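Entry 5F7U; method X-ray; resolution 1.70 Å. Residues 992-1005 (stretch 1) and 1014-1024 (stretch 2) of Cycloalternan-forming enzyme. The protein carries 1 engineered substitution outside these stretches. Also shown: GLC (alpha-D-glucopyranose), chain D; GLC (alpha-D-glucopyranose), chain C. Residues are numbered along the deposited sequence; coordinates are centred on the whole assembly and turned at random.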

ATOM      1  N   GLU A 992     -30.317  18.880  26.307  1.00 19.92           N
ATOM      2  CA  GLU A 992     -31.607  18.203  26.432  1.00 20.62           C
ATOM      3  C   GLU A 992     -31.378  16.834  27.046  1.00 19.93           C
ATOM      4  O   GLU A 992     -30.513  16.100  26.591  1.00 19.40           O
ATOM      5  CB  GLU A 992     -32.258  17.974  25.068  1.00 21.57           C
ATOM      6  CG  GLU A 992     -32.729  19.221  24.341  1.00 23.02           C
ATOM      7  CD  GLU A 992     -33.517  18.882  23.079  1.00 24.48           C
ATOM      8  OE1 GLU A 992     -33.486  17.717  22.620  1.00 24.83           O
ATOM      9  OE2 GLU A 992     -34.184  19.774  22.532  1.00 25.96           O
ATOM     10  N   VAL A 993     -32.141  16.519  28.082  1.00 20.07           N
ATOM     11  CA  VAL A 993     -32.086  15.202  28.731  1.00 19.81           C
ATOM     12  C   VAL A 993     -33.441  14.533  28.493  1.00 20.38           C
ATOM     13  O   VAL A 993     -34.466  15.008  29.008  1.00 21.57           O
ATOM     14  CB  VAL A 993     -31.775  15.316  30.255  1.00 19.80           C
ATOM     15  CG1 VAL A 993     -31.817  13.924  30.916  1.00 20.26           C
ATOM     16  CG2 VAL A 993     -30.410  15.981  30.484  1.00 19.33           C
ATOM     17  N   ARG A 994     -33.448  13.447  27.717  1.00 20.21           N
ATOM     18  CA  ARG A 994     -34.671  12.716  27.399  1.00 20.87           C
ATOM     19  C   ARG A 994     -34.777  11.463  28.252  1.00 20.99           C
ATOM     20  O   ARG A 994     -33.887  10.621  28.258  1.00 20.50           O
ATOM     21  CB  ARG A 994     -34.771  12.384  25.898  1.00 21.16           C
ATOM     22  CG  ARG A 994     -36.131  11.814  25.497  1.00 22.60           C
ATOM     23  CD  ARG A 994     -36.328  11.814  23.998  1.00 23.29           C
ATOM     24  NE  ARG A 994     -37.717  11.533  23.602  1.00 25.05           N
ATOM     25  CZ  ARG A 994     -38.145  10.393  23.054  1.00 25.69           C
ATOM     26  NH1 ARG A 994     -37.311   9.376  22.829  1.00 25.66           N
ATOM     27  NH2 ARG A 994     -39.429  10.271  22.721  1.00 27.16           N
ATOM     28  N   TYR A 995     -35.902  11.344  28.954  1.00 21.47           N
ATOM     29  CA  TYR A 995     -36.035  10.350  30.010  1.00 21.76           C
ATOM     30  C   TYR A 995     -37.508   9.999  30.191  1.00 23.01           C
ATOM     31  O   TYR A 995     -38.399  10.716  29.713  1.00 23.20           O
ATOM     32  CB  TYR A 995     -35.500  10.920  31.342  1.00 21.61           C
ATOM     33  CG  TYR A 995     -36.440  11.974  31.893  1.00 22.34           C
ATOM     34  CD1 TYR A 995     -36.471  13.261  31.341  1.00 22.01           C
ATOM     35  CD2 TYR A 995     -37.354  11.659  32.900  1.00 23.59           C
ATOM     36  CE1 TYR A 995     -37.367  14.218  31.800  1.00 22.83           C
ATOM     37  CE2 TYR A 995     -38.252  12.604  33.368  1.00 24.51           C
ATOM     38  CZ  TYR A 995     -38.246  13.875  32.815  1.00 24.16           C
ATOM     39  OH  TYR A 995     -39.150  14.790  33.285  1.00 25.39           O
ATOM     40  N   SER A 996     -37.755   8.939  30.945  1.00 23.59           N
ATOM     41  CA  SER A 996     -39.099   8.674  31.434  1.00 25.38           C
ATOM     42  C   SER A 996     -39.040   8.507  32.955  1.00 26.23           C
ATOM     43  O   SER A 996     -38.048   8.010  33.497  1.00 25.65           O
ATOM     44  CB  SER A 996     -39.667   7.433  30.752  1.00 26.18           C
ATOM     45  OG  SER A 996     -41.015   7.224  31.116  1.00 28.22           O
ATOM     46  N   ALA A 997     -40.090   8.954  33.639  1.00 27.71           N
ATOM     47  CA  ALA A 997     -40.175   8.856  35.089  1.00 29.06           C
ATOM     48  C   ALA A 997     -41.624   8.568  35.408  1.00 30.99           C
ATOM     49  O   ALA A 997     -42.379   9.460  35.779  1.00 31.82           O
ATOM     50  CB  ALA A 997     -39.702  10.153  35.750  1.00 28.86           C
ATOM     51  N   GLY A 998     -41.995   7.304  35.222  1.00 32.11           N
ATOM     52  CA  GLY A 998     -43.385   6.850  35.303  1.00 34.10           C
ATOM     53  C   GLY A 998     -44.053   6.870  36.661  1.00 36.48           C
ATOM     54  O   GLY A 998     -45.285   6.840  36.728  1.00 37.89           O
ATOM     55  N   VAL A 999     -43.272   6.921  37.743  1.00 36.95           N
ATOM     56  CA  VAL A 999     -43.851   6.836  39.102  1.00 39.17           C
ATOM     57  C   VAL A 999     -43.934   8.202  39.796  1.00 39.99           C
ATOM     58  O   VAL A 999     -44.968   8.531  40.379  1.00 41.48           O
ATOM     59  CB  VAL A 999     -43.122   5.793  39.999  1.00 39.64           C
ATOM     60  CG1 VAL A 999     -43.659   5.792  41.430  1.00 41.82           C
ATOM     61  CG2 VAL A 999     -43.238   4.399  39.405  1.00 39.68           C
ATOM     62  N   GLU A1000     -42.855   8.991  39.709  1.00 38.89           N
ATOM     63  CA  GLU A1000     -42.704  10.211  40.523  1.00 39.72           C
ATOM     64  C   GLU A1000     -41.562  11.097  40.008  1.00 37.41           C
ATOM     65  O   GLU A1000     -40.684  10.614  39.284  1.00 35.64           O
ATOM     66  CB  GLU A1000     -42.433   9.828  41.986  1.00 42.04           C
ATOM     67  CG  GLU A1000     -41.215   8.915  42.144  1.00 42.22           C
ATOM     68  CD  GLU A1000     -40.969   8.433  43.559  1.00 45.01           C
ATOM     69  OE1 GLU A1000     -40.327   7.369  43.700  1.00 45.78           O
ATOM     70  OE2 GLU A1000     -41.400   9.100  44.523  1.00 46.84           O
ATOM     71  N   ASP A1001     -41.578  12.377  40.408  1.00 37.49           N
ATOM     72  CA  ASP A1001     -40.469  13.320  40.142  1.00 35.61           C
ATOM     73  C   ASP A1001     -39.134  12.719  40.545  1.00 34.35           C
ATOM     74  O   ASP A1001     -39.013  12.080  41.594  1.00 35.27           O
ATOM     75  CB  ASP A1001     -40.648  14.634  40.922  1.00 37.23           C
ATOM     76  CG  ASP A1001     -41.798  15.481  40.417  1.00 38.47           C
ATOM     77  OD1 ASP A1001     -42.437  15.127  39.406  1.00 38.49           O
ATOM     78  OD2 ASP A1001     -42.073  16.523  41.053  1.00 40.36           O
ATOM     79  N   ALA A1002     -38.130  12.930  39.707  1.00 31.97           N
ATOM     80  CA  ALA A1002     -36.801  12.423  39.990  1.00 31.04           C
ATOM     81  C   ALA A1002     -35.792  13.556  39.991  1.00 29.92           C
ATOM     82  O   ALA A1002     -36.062  14.642  39.448  1.00 29.36           O
ATOM     83  CB  ALA A1002     -36.415  11.381  38.957  1.00 29.90           C
ATOM     84  N   THR A1003     -34.647  13.310  40.625  1.00 29.76           N
ATOM     85  CA  THR A1003     -33.471  14.183  40.471  1.00 28.83           C
ATOM     86  C   THR A1003     -32.223  13.354  40.200  1.00 27.84           C
ATOM     87  O   THR A1003     -32.091  12.220  40.684  1.00 28.12           O
ATOM     88  CB  THR A1003     -33.185  15.097  41.695  1.00 30.34           C
ATOM     89  OG1 THR A1003     -32.820  14.295  42.818  1.00 32.39           O
ATOM     90  CG2 THR A1003     -34.387  15.972  42.071  1.00 31.63           C
ATOM     91  N   ARG A1004     -31.322  13.930  39.406  1.00 26.11           N
ATOM     92  CA  ARG A1004     -29.983  13.371  39.179  1.00 25.14           C
ATOM     93  C   ARG A1004     -28.935  14.470  39.293  1.00 24.71           C
ATOM     94  O   ARG A1004     -29.236  15.656  39.155  1.00 24.29           O
ATOM     95  CB  ARG A1004     -29.875  12.679  37.815  1.00 24.04           C
ATOM     96  CG  ARG A1004     -30.733  11.430  37.643  1.00 24.49           C
ATOM     97  CD  ARG A1004     -30.263  10.266  38.509  1.00 25.43           C
ATOM     98  NE  ARG A1004     -31.066   9.066  38.266  1.00 26.10           N
ATOM     99  CZ  ARG A1004     -32.278   8.836  38.775  1.00 27.13           C
ATOM    100  NH1 ARG A1004     -32.902   7.698  38.486  1.00 27.63           N
ATOM    101  NH2 ARG A1004     -32.874   9.724  39.576  1.00 27.88           N
ATOM    102  N   THR A1005     -27.700  14.062  39.558  1.00 24.74           N
ATOM    103  CA  THR A1005     -26.602  14.996  39.703  1.00 24.32           C
ATOM    104  C   THR A1005     -25.763  14.870  38.442  1.00 23.03           C
ATOM    105  O   THR A1005     -25.531  13.756  37.951  1.00 22.97           O
ATOM    106  CB  THR A1005     -25.796  14.678  40.978  1.00 25.76           C
ATOM    107  OG1 THR A1005     -26.644  14.847  42.118  1.00 27.74           O
ATOM    108  CG2 THR A1005     -24.608  15.598  41.129  1.00 25.63           C
ATOM    109  N   GLN A1014     -27.436  19.881  40.133  1.00 25.83           N
ATOM    110  CA  GLN A1014     -28.517  18.919  40.260  1.00 27.33           C
ATOM    111  C   GLN A1014     -29.654  19.286  39.309  1.00 26.95           C
ATOM    112  O   GLN A1014     -29.992  20.461  39.166  1.00 27.33           O
ATOM    113  CB  GLN A1014     -29.014  18.836  41.706  1.00 29.51           C
ATOM    114  CG  GLN A1014     -29.854  17.587  41.980  1.00 31.50           C
ATOM    115  CD  GLN A1014     -30.346  17.463  43.414  1.00 34.29           C
ATOM    116  OE1 GLN A1014     -30.938  18.392  43.974  1.00 36.27           O
ATOM    117  NE2 GLN A1014     -30.128  16.294  44.009  1.00 35.14           N
ATOM    118  N   ILE A1015     -30.233  18.275  38.669  1.00 26.02           N
ATOM    119  CA  ILE A1015     -31.296  18.495  37.691  1.00 26.05           C
ATOM    120  C   ILE A1015     -32.581  17.826  38.159  1.00 26.96           C
ATOM    121  O   ILE A1015     -32.545  16.777  38.803  1.00 27.24           O
ATOM    122  CB  ILE A1015     -30.922  18.024  36.267  1.00 25.09           C
ATOM    123  CG1 ILE A1015     -30.779  16.495  36.192  1.00 25.26           C
ATOM    124  CG2 ILE A1015     -29.644  18.731  35.809  1.00 24.41           C
ATOM    125  CD1 ILE A1015     -30.550  15.938  34.787  1.00 24.72           C
ATOM    126  N   THR A1016     -33.696  18.458  37.822  1.00 27.59           N
ATOM    127  CA  THR A1016     -35.030  17.984  38.190  1.00 28.83           C
ATOM    128  C   THR A1016     -35.688  17.392  36.968  1.00 28.01           C
ATOM    129  O   THR A1016     -35.730  18.017  35.897  1.00 27.69           O
ATOM    130  CB  THR A1016     -35.889  19.130  38.745  1.00 30.75           C
ATOM    131  OG1 THR A1016     -35.321  19.561  39.981  1.00 32.39           O
ATOM    132  CG2 THR A1016     -37.325  18.671  39.006  1.00 32.23           C
ATOM    133  N   LEU A1017     -36.186  16.176  37.133  1.00 28.01           N
ATOM    134  CA  LEU A1017     -36.801  15.443  36.059  1.00 27.42           C
ATOM    135  C   LEU A1017     -38.230  15.116  36.484  1.00 28.82           C
ATOM    136  O   LEU A1017     -38.446  14.114  37.168  1.00 29.68           O
ATOM    137  CB  LEU A1017     -35.997  14.179  35.784  1.00 26.62           C
ATOM    138  CG  LEU A1017     -34.522  14.407  35.440  1.00 25.49           C
ATOM    139  CD1 LEU A1017     -33.720  13.121  35.580  1.00 25.55           C
ATOM    140  CD2 LEU A1017     -34.412  14.993  34.035  1.00 24.33           C
ATOM    141  N   PRO A1018     -39.207  15.979  36.115  1.00 29.43           N
ATOM    142  CA  PRO A1018     -40.604  15.760  36.538  1.00 31.00           C
ATOM    143  C   PRO A1018     -41.196  14.420  36.105  1.00 31.16           C
ATOM    144  O   PRO A1018     -40.802  13.862  35.077  1.00 30.13           O
ATOM    145  CB  PRO A1018     -41.371  16.905  35.862  1.00 31.53           C
ATOM    146  CG  PRO A1018     -40.344  17.957  35.603  1.00 30.40           C
ATOM    147  CD  PRO A1018     -39.056  17.226  35.343  1.00 28.83           C
ATOM    148  N   LYS A1019     -42.148  13.925  36.897  1.00 32.88           N
ATOM    149  CA  LYS A1019     -42.897  12.706  36.586  1.00 33.44           C
ATOM    150  C   LYS A1019     -43.468  12.772  35.169  1.00 33.03           C
ATOM    151  O   LYS A1019     -43.953  13.829  34.741  1.00 33.19           O
ATOM    152  CB  LYS A1019     -44.039  12.527  37.598  1.00 35.39           C
ATOM    153  CG  LYS A1019     -44.811  11.215  37.502  1.00 36.39           C
ATOM    154  CD  LYS A1019     -46.100  11.276  38.336  1.00 38.83           C
ATOM    155  CE  LYS A1019     -46.949  10.007  38.198  1.00 39.96           C
ATOM    156  NZ  LYS A1019     -47.559   9.835  36.834  1.00 39.64           N
ATOM    157  N   THR A1020     -43.373  11.654  34.448  1.00 32.37           N
ATOM    158  CA  THR A1020     -44.092  11.475  33.184  1.00 32.55           C
ATOM    159  C   THR A1020     -45.371  10.679  33.465  1.00 34.46           C
ATOM    160  O   THR A1020     -45.446   9.981  34.483  1.00 35.44           O
ATOM    161  CB  THR A1020     -43.230  10.754  32.116  1.00 31.10           C
ATOM    162  OG1 THR A1020     -42.774   9.494  32.624  1.00 30.88           O
ATOM    163  CG2 THR A1020     -42.020  11.607  31.709  1.00 29.18           C
ATOM    164  N   ALA A1021     -46.362  10.787  32.575  1.00 35.48           N
ATOM    165  CA  ALA A1021     -47.661  10.085  32.713  1.00 37.51           C
ATOM    166  C   ALA A1021     -47.542   8.604  33.084  1.00 38.03           C
ATOM    167  O   ALA A1021     -48.278   8.095  33.948  1.00 39.54           O
ATOM    168  CB  ALA A1021     -48.484  10.241  31.441  1.00 38.16           C
ATOM    169  N   ASN A1022     -46.611   7.928  32.418  1.00 36.57           N
ATOM    170  CA  ASN A1022     -46.308   6.517  32.626  1.00 37.08           C
ATOM    171  C   ASN A1022     -44.927   6.217  32.044  1.00 35.27           C
ATOM    172  O   ASN A1022     -44.254   7.134  31.540  1.00 33.63           O
ATOM    173  CB  ASN A1022     -47.385   5.631  31.981  1.00 38.70           C
ATOM    174  CG  ASN A1022     -47.706   6.041  30.554  1.00 38.51           C
ATOM    175  OD1 ASN A1022     -46.825   6.129  29.693  1.00 37.14           O
ATOM    176  ND2 ASN A1022     -48.982   6.279  30.293  1.00 40.05           N
ATOM    177  N   TRP A1023     -44.512   4.946  32.101  1.00 35.42           N
ATOM    178  CA  TRP A1023     -43.208   4.537  31.564  1.00 33.84           C
ATOM    179  C   TRP A1023     -43.147   4.480  30.032  1.00 33.52           C
ATOM    180  O   TRP A1023     -42.059   4.321  29.460  1.00 32.14           O
ATOM    181  CB  TRP A1023     -42.737   3.203  32.157  1.00 34.14           C
ATOM    182  CG  TRP A1023     -42.483   3.256  33.612  1.00 34.67           C
ATOM    183  CD1 TRP A1023     -43.254   2.708  34.601  1.00 36.42           C
ATOM    184  CD2 TRP A1023     -41.390   3.903  34.265  1.00 33.70           C
ATOM    185  NE1 TRP A1023     -42.705   2.976  35.833  1.00 36.75           N
ATOM    186  CE2 TRP A1023     -41.559   3.708  35.657  1.00 34.93           C
ATOM    187  CE3 TRP A1023     -40.281   4.640  33.809  1.00 31.92           C
ATOM    188  CZ2 TRP A1023     -40.656   4.219  36.606  1.00 34.66           C
ATOM    189  CZ3 TRP A1023     -39.381   5.149  34.753  1.00 31.57           C
ATOM    190  CH2 TRP A1023     -39.569   4.927  36.134  1.00 32.93           C
ATOM    191  N   ASP A1024     -44.302   4.603  29.374  1.00 34.52           N
ATOM    192  CA  ASP A1024     -44.339   4.685  27.914  1.00 34.42           C
ATOM    193  C   ASP A1024     -44.387   6.135  27.418  1.00 33.70           C
ATOM    194  O   ASP A1024     -44.614   6.375  26.230  1.00 34.23           O
ATOM    195  CB  ASP A1024     -45.505   3.864  27.345  1.00 36.05           C
ATOM    196  CG  ASP A1024     -45.359   2.354  27.609  1.00 37.03           C
ATOM    197  OD1 ASP A1024     -44.260   1.780  27.410  1.00 36.36           O
ATOM    198  OD2 ASP A1024     -46.373   1.736  28.006  1.00 38.88           O
TER
HETATM  199  C1  GLC D   1     -40.710   0.035  35.957  1.00 34.38           C
HETATM  200  C2  GLC D   1     -40.411   0.294  34.474  1.00 33.66           C
HETATM  201  C3  GLC D   1     -38.901   0.295  34.196  1.00 32.65           C
HETATM  202  C4  GLC D   1     -38.155   1.255  35.125  1.00 33.24           C
HETATM  203  C5  GLC D   1     -38.482   0.866  36.569  1.00 34.08           C
HETATM  204  C6  GLC D   1     -37.796   1.746  37.598  1.00 35.21           C
HETATM  205  O1  GLC D   1     -40.490  -1.349  36.310  1.00 35.70           O
HETATM  206  O2  GLC D   1     -41.038  -0.691  33.648  1.00 32.53           O
HETATM  207  O3  GLC D   1     -38.682   0.611  32.823  1.00 32.58           O
HETATM  208  O4  GLC D   1     -36.742   1.181  34.876  1.00 31.81           O
HETATM  209  O5  GLC D   1     -39.912   0.910  36.786  1.00 35.13           O
HETATM  210  O6  GLC D   1     -38.163   1.235  38.883  1.00 36.42           O
HETATM  211  C1  GLC C   2     -37.513   1.947  39.953  1.00 36.89           C
HETATM  212  C2  GLC C   2     -37.641   1.157  41.261  1.00 37.54           C
HETATM  213  C3  GLC C   2     -39.095   1.164  41.761  1.00 37.80           C
HETATM  214  C4  GLC C   2     -39.654   2.593  41.856  1.00 37.71           C
HETATM  215  C5  GLC C   2     -39.384   3.399  40.572  1.00 36.66           C
HETATM  216  C6  GLC C   2     -39.691   4.887  40.718  1.00 34.59           C
HETATM  217  O2  GLC C   2     -37.155  -0.173  41.058  1.00 37.47           O
HETATM  218  O3  GLC C   2     -39.184   0.508  43.033  1.00 39.22           O
HETATM  219  O4  GLC C   2     -41.064   2.560  42.107  1.00 39.47           O
HETATM  220  O5  GLC C   2     -38.007   3.273  40.171  1.00 37.20           O
HETATM  221  O6  GLC C   2     -38.834   5.483  41.695  1.00 34.11           O

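Strand 1014-1017 runs antiparallel to strand 1002-1005, with axes 4.7 Å apart and N-to-C directions 155° apart. Q1014 faces T1005 in a non-hydrogen-bonded pair (CA to CA 4.4 Å). At I1015 the backbone bonds run both ways: I1015 N to R1004 O is 2.8 Å and nearly linear (175°), while R1004 N to I1015 O is longer, 3.2 Å. T1016 pairs with T1003 without such bonds, and L1017 repeats the two-way pair of hydrogen bonds with A1002, L1017 N to A1002 O and A1002 N to L1017 O both 2.8 Å.

The L1017 side chain, on the same sheet face as I1015, meets the other strand of stretch 1, 992-996: its CD2 lies 4.2 Å from V993 CG1, and its CB sits 3.9 Å from the Y995 ring centroid, 22° off the normal, a CH-pi contact. The tyrosine hydroxyl donates to P1018 O, near the ring plane (Y995 OH to P1018 O 2.6 Å).

Beyond the strand, K1019 N donates to D1001 OD1 (2.8 Å, 168°). A997 and T1020 bond in both directions: T1020 N donates to A997 O (2.8 Å), and T1020 OG1 accepts from A997 N (2.9 Å).

W1023 lies between G998, whose CA is 3.7 Å from the five-membered ring centroid, and the chain D glucose on the opposite face. An ideal CB on G998 would clash, 2.6 Å from W1023 CD2.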